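Local coordinates for protein YCGM (PDB 1NR9) that is of unknown function but belongs to the fumarylacetoacetate hydrolase (FAH) family and holds a magnesium ion, at residues A[77-82]-A[188-193]; A[46-51]-A[122-127]. One frame throughout, in Å; residues are numbered along the deposited sequence.

Contact 1: A[77-82]-A[188-193]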
ATOM      1  N   VAL A  77       0.590 -15.142  -7.136  1.00 20.42           N
ATOM      2  CA  VAL A  77       1.969 -15.554  -7.357  1.00 17.22           C
ATOM      3  C   VAL A  77       2.779 -15.045  -6.170  1.00 18.97           C
ATOM      4  O   VAL A  77       2.705 -13.861  -5.817  1.00 15.96           O
ATOM      5  CB  VAL A  77       2.528 -14.947  -8.672  1.00 16.22           C
ATOM      6  CG1 VAL A  77       3.923 -15.496  -8.960  1.00 16.73           C
ATOM      7  CG2 VAL A  77       1.589 -15.247  -9.828  1.00 14.82           C
ATOM      8  N   LEU A  78       3.527 -15.954  -5.547  1.00 19.65           N
ATOM      9  CA  LEU A  78       4.363 -15.635  -4.391  1.00 19.87           C
ATOM     10  C   LEU A  78       5.813 -15.404  -4.817  1.00 22.06           C
ATOM     11  O   LEU A  78       6.473 -16.336  -5.268  1.00 22.37           O
ATOM     12  CB  LEU A  78       4.316 -16.789  -3.393  1.00 17.24           C
ATOM     13  CG  LEU A  78       5.314 -16.667  -2.234  1.00 20.28           C
ATOM     14  CD1 LEU A  78       4.931 -15.461  -1.377  1.00 18.81           C
ATOM     15  CD2 LEU A  78       5.322 -17.943  -1.398  1.00 13.58           C
ATOM     16  N   ILE A  79       6.312 -14.174  -4.672  1.00 23.02           N
ATOM     17  CA  ILE A  79       7.691 -13.866  -5.058  1.00 23.55           C
ATOM     18  C   ILE A  79       8.731 -14.437  -4.069  1.00 26.98           C
ATOM     19  O   ILE A  79       8.622 -14.252  -2.856  1.00 27.11           O
ATOM     20  CB  ILE A  79       7.912 -12.344  -5.195  1.00 21.50           C
ATOM     21  CG1 ILE A  79       7.321 -11.814  -6.511  1.00 20.09           C
ATOM     22  CG2 ILE A  79       9.398 -12.057  -5.249  1.00 22.86           C
ATOM     23  CD1 ILE A  79       5.862 -12.021  -6.680  1.00 15.61           C
ATOM     24  N   GLY A  80       9.749 -15.112  -4.596  1.00 28.32           N
ATOM     25  CA  GLY A  80      10.754 -15.709  -3.735  1.00 30.20           C
ATOM     26  C   GLY A  80      12.069 -14.964  -3.604  1.00 31.57           C
ATOM     27  O   GLY A  80      12.879 -15.270  -2.722  1.00 32.66           O
ATOM     28  N   ALA A  81      12.289 -13.991  -4.478  1.00 30.97           N
ATOM     29  CA  ALA A  81      13.519 -13.203  -4.458  1.00 30.27           C
ATOM     30  C   ALA A  81      13.191 -11.804  -4.941  1.00 30.12           C
ATOM     31  O   ALA A  81      12.171 -11.592  -5.593  1.00 31.36           O
ATOM     32  CB  ALA A  81      14.563 -13.837  -5.351  1.00 31.88           C
ATOM     33  N   THR A  82      14.059 -10.848  -4.645  1.00 28.45           N
ATOM     34  CA  THR A  82      13.784  -9.473  -5.015  1.00 27.95           C
ATOM     35  C   THR A  82      13.896  -9.118  -6.505  1.00 28.49           C
ATOM     36  O   THR A  82      14.852  -9.493  -7.174  1.00 28.04           O
ATOM     37  CB  THR A  82      14.631  -8.530  -4.146  1.00 27.10           C
ATOM     38  OG1 THR A  82      14.772  -7.270  -4.806  1.00 29.76           O
ATOM     39  CG2 THR A  82      15.981  -9.144  -3.846  1.00 28.37           C
ATOM     40  N   ASP A 188       6.559 -11.109  -0.919  1.00 23.73           N
ATOM     41  CA  ASP A 188       5.452 -10.333  -1.475  1.00 22.46           C
ATOM     42  C   ASP A 188       4.580 -11.227  -2.334  1.00 20.63           C
ATOM     43  O   ASP A 188       5.035 -12.240  -2.851  1.00 21.73           O
ATOM     44  CB  ASP A 188       5.947  -9.176  -2.357  1.00 23.00           C
ATOM     45  CG  ASP A 188       6.413  -7.976  -1.558  1.00 26.95           C
ATOM     46  OD1 ASP A 188       5.926  -7.775  -0.420  1.00 31.77           O
ATOM     47  OD2 ASP A 188       7.257  -7.218  -2.081  1.00 28.37           O
ATOM     48  N   VAL A 189       3.329 -10.827  -2.509  1.00 18.79           N
ATOM     49  CA  VAL A 189       2.397 -11.587  -3.311  1.00 17.68           C
ATOM     50  C   VAL A 189       1.913 -10.719  -4.459  1.00 19.95           C
ATOM     51  O   VAL A 189       1.866  -9.497  -4.342  1.00 20.67           O
ATOM     52  CB  VAL A 189       1.198 -12.037  -2.453  1.00 17.71           C
ATOM     53  CG1 VAL A 189       0.119 -12.679  -3.329  1.00 14.25           C
ATOM     54  CG2 VAL A 189       1.682 -13.026  -1.381  1.00 15.31           C
ATOM     55  N   VAL A 190       1.560 -11.359  -5.568  1.00 20.42           N
ATOM     56  CA  VAL A 190       1.065 -10.661  -6.752  1.00 20.61           C
ATOM     57  C   VAL A 190      -0.288 -11.222  -7.235  1.00 20.58           C
ATOM     58  O   VAL A 190      -0.391 -12.409  -7.560  1.00 18.48           O
ATOM     59  CB  VAL A 190       2.071 -10.792  -7.913  1.00 21.70           C
ATOM     60  CG1 VAL A 190       1.506 -10.147  -9.169  1.00 20.42           C
ATOM     61  CG2 VAL A 190       3.388 -10.161  -7.526  1.00 22.49           C
ATOM     62  N   LEU A 191      -1.320 -10.379  -7.272  1.00 19.84           N
ATOM     63  CA  LEU A 191      -2.636 -10.817  -7.748  1.00 19.23           C
ATOM     64  C   LEU A 191      -2.686 -10.529  -9.239  1.00 18.67           C
ATOM     65  O   LEU A 191      -2.425  -9.412  -9.665  1.00 19.32           O
ATOM     66  CB  LEU A 191      -3.774 -10.067  -7.043  1.00 17.70           C
ATOM     67  CG  LEU A 191      -3.924 -10.296  -5.540  1.00 18.29           C
ATOM     68  CD1 LEU A 191      -5.341  -9.861  -5.109  1.00 19.44           C
ATOM     69  CD2 LEU A 191      -3.673 -11.763  -5.212  1.00 12.69           C
ATOM     70  N   THR A 192      -3.044 -11.528 -10.033  1.00 17.07           N
ATOM     71  CA  THR A 192      -3.052 -11.346 -11.473  1.00 17.88           C
ATOM     72  C   THR A 192      -4.364 -11.018 -12.183  1.00 17.83           C
ATOM     73  O   THR A 192      -4.484 -11.274 -13.374  1.00 19.10           O
ATOM     74  CB  THR A 192      -2.442 -12.574 -12.150  1.00 17.96           C
ATOM     75  OG1 THR A 192      -3.257 -13.722 -11.874  1.00 20.15           O
ATOM     76  CG2 THR A 192      -1.048 -12.824 -11.615  1.00 15.26           C
ATOM     77  N   GLY A 193      -5.344 -10.457 -11.485  1.00 18.51           N
ATOM     78  CA  GLY A 193      -6.589 -10.118 -12.155  1.00 19.35           C
ATOM     79  C   GLY A 193      -7.684 -11.131 -11.932  1.00 20.63           C
ATOM     80  O   GLY A 193      -7.432 -12.217 -11.415  1.00 22.38           O
TER

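Contact 2: A[46-51]-A[122-127]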
ATOM      1  N   PHE A  46      -2.355  -1.243  -8.337  1.00 20.60           N
ATOM      2  CA  PHE A  46      -2.694  -0.761  -6.997  1.00 20.96           C
ATOM      3  C   PHE A  46      -2.127  -1.770  -5.993  1.00 20.52           C
ATOM      4  O   PHE A  46      -1.823  -2.913  -6.366  1.00 19.81           O
ATOM      5  CB  PHE A  46      -4.211  -0.589  -6.837  1.00 24.49           C
ATOM      6  CG  PHE A  46      -4.983  -1.872  -6.856  1.00 29.33           C
ATOM      7  CD1 PHE A  46      -5.205  -2.581  -5.683  1.00 31.08           C
ATOM      8  CD2 PHE A  46      -5.504  -2.366  -8.045  1.00 31.16           C
ATOM      9  CE1 PHE A  46      -5.934  -3.768  -5.695  1.00 34.38           C
ATOM     10  CE2 PHE A  46      -6.230  -3.546  -8.067  1.00 33.84           C
ATOM     11  CZ  PHE A  46      -6.449  -4.249  -6.887  1.00 34.00           C
ATOM     12  N   ILE A  47      -1.974  -1.364  -4.732  1.00 18.96           N
ATOM     13  CA  ILE A  47      -1.393  -2.262  -3.730  1.00 16.39           C
ATOM     14  C   ILE A  47      -2.161  -2.476  -2.421  1.00 16.12           C
ATOM     15  O   ILE A  47      -2.623  -1.526  -1.785  1.00 17.04           O
ATOM     16  CB  ILE A  47       0.018  -1.793  -3.338  1.00 13.78           C
ATOM     17  CG1 ILE A  47       0.839  -1.485  -4.589  1.00 15.90           C
ATOM     18  CG2 ILE A  47       0.694  -2.866  -2.500  1.00 16.55           C
ATOM     19  CD1 ILE A  47       2.204  -0.852  -4.290  1.00 11.12           C
ATOM     20  N   LYS A  48      -2.274  -3.735  -2.012  1.00 14.31           N
ATOM     21  CA  LYS A  48      -2.935  -4.064  -0.756  1.00 14.85           C
ATOM     22  C   LYS A  48      -1.830  -4.197   0.310  1.00 15.40           C
ATOM     23  O   LYS A  48      -0.802  -4.841   0.084  1.00 17.31           O
ATOM     24  CB  LYS A  48      -3.713  -5.376  -0.888  1.00 13.57           C
ATOM     25  CG  LYS A  48      -4.967  -5.287  -1.724  1.00  9.13           C
ATOM     26  CD  LYS A  48      -5.643  -6.637  -1.784  1.00 10.26           C
ATOM     27  CE  LYS A  48      -6.886  -6.617  -2.675  1.00 11.49           C
ATOM     28  NZ  LYS A  48      -8.059  -5.905  -2.065  1.00 10.35           N
ATOM     29  N   PRO A  49      -2.022  -3.584   1.487  1.00 14.84           N
ATOM     30  CA  PRO A  49      -1.009  -3.659   2.549  1.00 13.84           C
ATOM     31  C   PRO A  49      -1.039  -4.958   3.347  1.00 13.49           C
ATOM     32  O   PRO A  49      -1.947  -5.758   3.189  1.00 14.39           O
ATOM     33  CB  PRO A  49      -1.334  -2.440   3.393  1.00 10.90           C
ATOM     34  CG  PRO A  49      -2.861  -2.460   3.366  1.00  9.35           C
ATOM     35  CD  PRO A  49      -3.148  -2.720   1.889  1.00 11.88           C
ATOM     36  N   GLU A  50      -0.042  -5.157   4.202  1.00 15.02           N
ATOM     37  CA  GLU A  50       0.068  -6.360   5.026  1.00 19.40           C
ATOM     38  C   GLU A  50      -1.206  -6.579   5.834  1.00 21.17           C
ATOM     39  O   GLU A  50      -1.646  -7.711   6.071  1.00 21.06           O
ATOM     40  CB  GLU A  50       1.253  -6.223   5.981  1.00 22.88           C
ATOM     41  CG  GLU A  50       1.662  -7.509   6.669  1.00 28.40           C
ATOM     42  CD  GLU A  50       2.852  -7.309   7.603  1.00 36.11           C
ATOM     43  OE1 GLU A  50       3.750  -6.499   7.263  1.00 39.24           O
ATOM     44  OE2 GLU A  50       2.896  -7.970   8.669  1.00 40.22           O
ATOM     45  N   THR A  51      -1.810  -5.476   6.240  1.00 22.53           N
ATOM     46  CA  THR A  51      -3.014  -5.541   7.021  1.00 22.60           C
ATOM     47  C   THR A  51      -4.159  -6.229   6.291  1.00 21.15           C
ATOM     48  O   THR A  51      -5.021  -6.824   6.932  1.00 22.83           O
ATOM     49  CB  THR A  51      -3.459  -4.138   7.413  1.00 24.62           C
ATOM     50  OG1 THR A  51      -2.399  -3.481   8.110  1.00 29.12           O
ATOM     51  CG2 THR A  51      -4.660  -4.210   8.314  1.00 30.23           C
ATOM     52  N   LYS A 122      -9.127   2.990   0.039  1.00 22.01           N
ATOM     53  CA  LYS A 122     -10.338   2.785   0.819  1.00 23.60           C
ATOM     54  C   LYS A 122     -11.160   1.625   0.290  1.00 24.98           C
ATOM     55  O   LYS A 122     -11.719   0.849   1.058  1.00 26.18           O
ATOM     56  CB  LYS A 122     -11.198   4.044   0.831  1.00 22.79           C
ATOM     57  CG  LYS A 122     -10.661   5.152   1.702  1.00 21.99           C
ATOM     58  CD  LYS A 122     -11.580   6.355   1.637  1.00 23.14           C
ATOM     59  CE  LYS A 122     -11.039   7.529   2.438  1.00 21.04           C
ATOM     60  NZ  LYS A 122     -11.952   8.708   2.322  1.00 23.94           N
ATOM     61  N   ALA A 123     -11.218   1.500  -1.028  1.00 25.29           N
ATOM     62  CA  ALA A 123     -12.006   0.453  -1.656  1.00 23.07           C
ATOM     63  C   ALA A 123     -11.267  -0.856  -1.862  1.00 23.45           C
ATOM     64  O   ALA A 123     -11.887  -1.919  -1.871  1.00 23.98           O
ATOM     65  CB  ALA A 123     -12.532   0.953  -3.001  1.00 20.95           C
ATOM     66  N   LYS A 124      -9.950  -0.787  -2.032  1.00 23.48           N
ATOM     67  CA  LYS A 124      -9.149  -1.981  -2.293  1.00 22.83           C
ATOM     68  C   LYS A 124      -8.153  -2.393  -1.215  1.00 22.38           C
ATOM     69  O   LYS A 124      -7.556  -3.475  -1.307  1.00 22.52           O
ATOM     70  CB  LYS A 124      -8.377  -1.800  -3.606  1.00 24.55           C
ATOM     71  CG  LYS A 124      -9.210  -1.910  -4.876  1.00 29.79           C
ATOM     72  CD  LYS A 124      -9.496  -3.356  -5.236  1.00 28.54           C
ATOM     73  CE  LYS A 124     -10.163  -3.444  -6.591  1.00 31.36           C
ATOM     74  NZ  LYS A 124     -10.358  -4.856  -7.047  1.00 34.91           N
ATOM     75  N   ALA A 125      -7.956  -1.568  -0.194  1.00 19.68           N
ATOM     76  CA  ALA A 125      -6.957  -1.941   0.798  1.00 19.12           C
ATOM     77  C   ALA A 125      -7.409  -2.088   2.235  1.00 18.60           C
ATOM     78  O   ALA A 125      -6.569  -2.250   3.119  1.00 19.31           O
ATOM     79  CB  ALA A 125      -5.778  -0.967   0.726  1.00 15.06           C
ATOM     80  N   PHE A 126      -8.718  -2.041   2.482  1.00 20.60           N
ATOM     81  CA  PHE A 126      -9.227  -2.165   3.854  1.00 20.93           C
ATOM     82  C   PHE A 126      -8.751  -3.463   4.512  1.00 20.58           C
ATOM     83  O   PHE A 126      -8.194  -4.335   3.844  1.00 19.64           O
ATOM     84  CB  PHE A 126     -10.767  -2.080   3.885  1.00 19.44           C
ATOM     85  CG  PHE A 126     -11.455  -3.094   3.017  1.00 17.78           C
ATOM     86  CD1 PHE A 126     -11.733  -2.814   1.682  1.00 16.54           C
ATOM     87  CD2 PHE A 126     -11.797  -4.343   3.528  1.00 13.74           C
ATOM     88  CE1 PHE A 126     -12.347  -3.772   0.860  1.00 17.60           C
ATOM     89  CE2 PHE A 126     -12.404  -5.300   2.722  1.00 16.87           C
ATOM     90  CZ  PHE A 126     -12.680  -5.017   1.382  1.00 15.37           C
ATOM     91  N   ASP A 127      -8.958  -3.583   5.819  1.00 23.02           N
ATOM     92  CA  ASP A 127      -8.511  -4.765   6.551  1.00 24.61           C
ATOM     93  C   ASP A 127      -9.051  -6.061   5.983  1.00 26.01           C
ATOM     94  O   ASP A 127     -10.229  -6.165   5.647  1.00 28.52           O
ATOM     95  CB  ASP A 127      -8.909  -4.680   8.029  1.00 26.89           C
ATOM     96  CG  ASP A 127      -8.241  -3.531   8.756  1.00 27.16           C
ATOM     97  OD1 ASP A 127      -7.184  -3.062   8.289  1.00 26.79           O
ATOM     98  OD2 ASP A 127      -8.769  -3.108   9.811  1.00 29.95           O
TER

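Contact 1: A[77-82]-A[188-193]
Val77 and Val190 stand side by side on one face of the mixed sheet of this FAH-family fold, CB to CB at 4.2 Å. Val190 CG2 is anti to its carbonyl carbon, and there it meets Ile79 CD1, the tip of a side chain that crosses it at a slant. On the other flank, Val77 CG2 lies against Thr192 CG2 at 4.0 Å, the two side chains about at right angles. Leu78 and Val189 occupy the reverse face. Leu78 CG is anti to the backbone N (chi1 171°), which places it beside the carbonyl carbon. From this branch CD1 reaches Val189 CG2 at 4.1 Å. The same methyl also comes near Asp188 O.

The backbones run antiparallel beneath these side chains. Val77 and Val190 are a hydrogen-bonded pair: Val77 N gives to Val190 O at 2.9 Å, and Val190 N to Val77 O at 2.8 Å. Leu78 and Val189 are the non-hydrogen-bonded pair that follows, and beyond it Ile79 N bonds to Asp188 O at 2.9 Å.

Asp188 OD2 accepts a hydrogen bond from Lys185 N and forms a salt bridge with Lys20 NZ, while Thr192 OG1 bonds to Leu75 O. Helix 171-178 covers the Val77 and Val190 face with Ile171, Ile175 and Met178, and Leu132 and Phe135 of strand 130-137 pack on the Leu78 and Val189 face. Within the sheet, strand 69-79 also pairs with strand 95-102, and strand 189-191 with strand 21-24.

Contact 2: A[46-51]-A[122-127]
Phe46 and Lys124 meet beside the magnesium site of this FAH-family fold. The aliphatic chain of Lys124 passes over one face of the Phe46 ring, the two side chains crossing at about a right angle. Lys124 CG makes the CH-pi contact. It lies 3.8 Å above the ring plane of Phe46 and 23° off the normal through the centroid, offset toward the rim. Lys124 CD sits 3.6 Å from Phe46 CZ. The lysine chain bends at chi2 (-79°) and then runs extended past the ring. Its side chain comes within about 3 Å of the magnesium ion, where NZ hydrogen-bonds to Asp103 OD2 and forms a salt bridge with Glu72 OE1, the two residues of the metal site.

Lys48 supplies the polar link between the segments. Its chain is extended as far as CE and turns at chi4 (-73°). Lys48 NZ then bonds to Lys124 O at 2.6 Å, tilted out of the carbonyl plane. The same NZ bonds to Leu104 O and Ser129 O and forms a salt bridge with Asp103 OD1, and Ser129 OG in turn bonds to Lys124 O. Lys48 thus ties a metal-site carboxylate to the end of helix 121-124.

Farther out, strand 21-24 pairs antiparallel beside the first segment, Phe46 with Cys23 and Lys48 with Val21. Thr51 and Asp127 find polar partners across the dimer interface, Thr51 OG1 with Lys20 NZ and Asp127 OD1 with Thr183 N, both of the second subunit.

Ala125 is the first residue to leave helical geometry after helix 121-124. Its methyl CB rests on the proline ring beyond Lys48, 3.4 Å from Pro49 CD.

Overall arrangement
From the N terminus, the chain first lays down 46-51, at the end of strand 45-48. It then passes through 77-82, at the end of strand 69-79. Contact 2 closes its loop of 70 residues when 122-127 returns to 46-51 after helix 121-124. Contact 1 closes later, when 188-193 joins 77-82 across 105 residues. The two loops therefore cross and do not nest. Both contacts reach the same mixed sheet, with centres 15 Å apart. Contact 1 unites two of its strands within one subunit. Contact 2 ties a sheet strand to the end of a helix, near the metal and the second subunit.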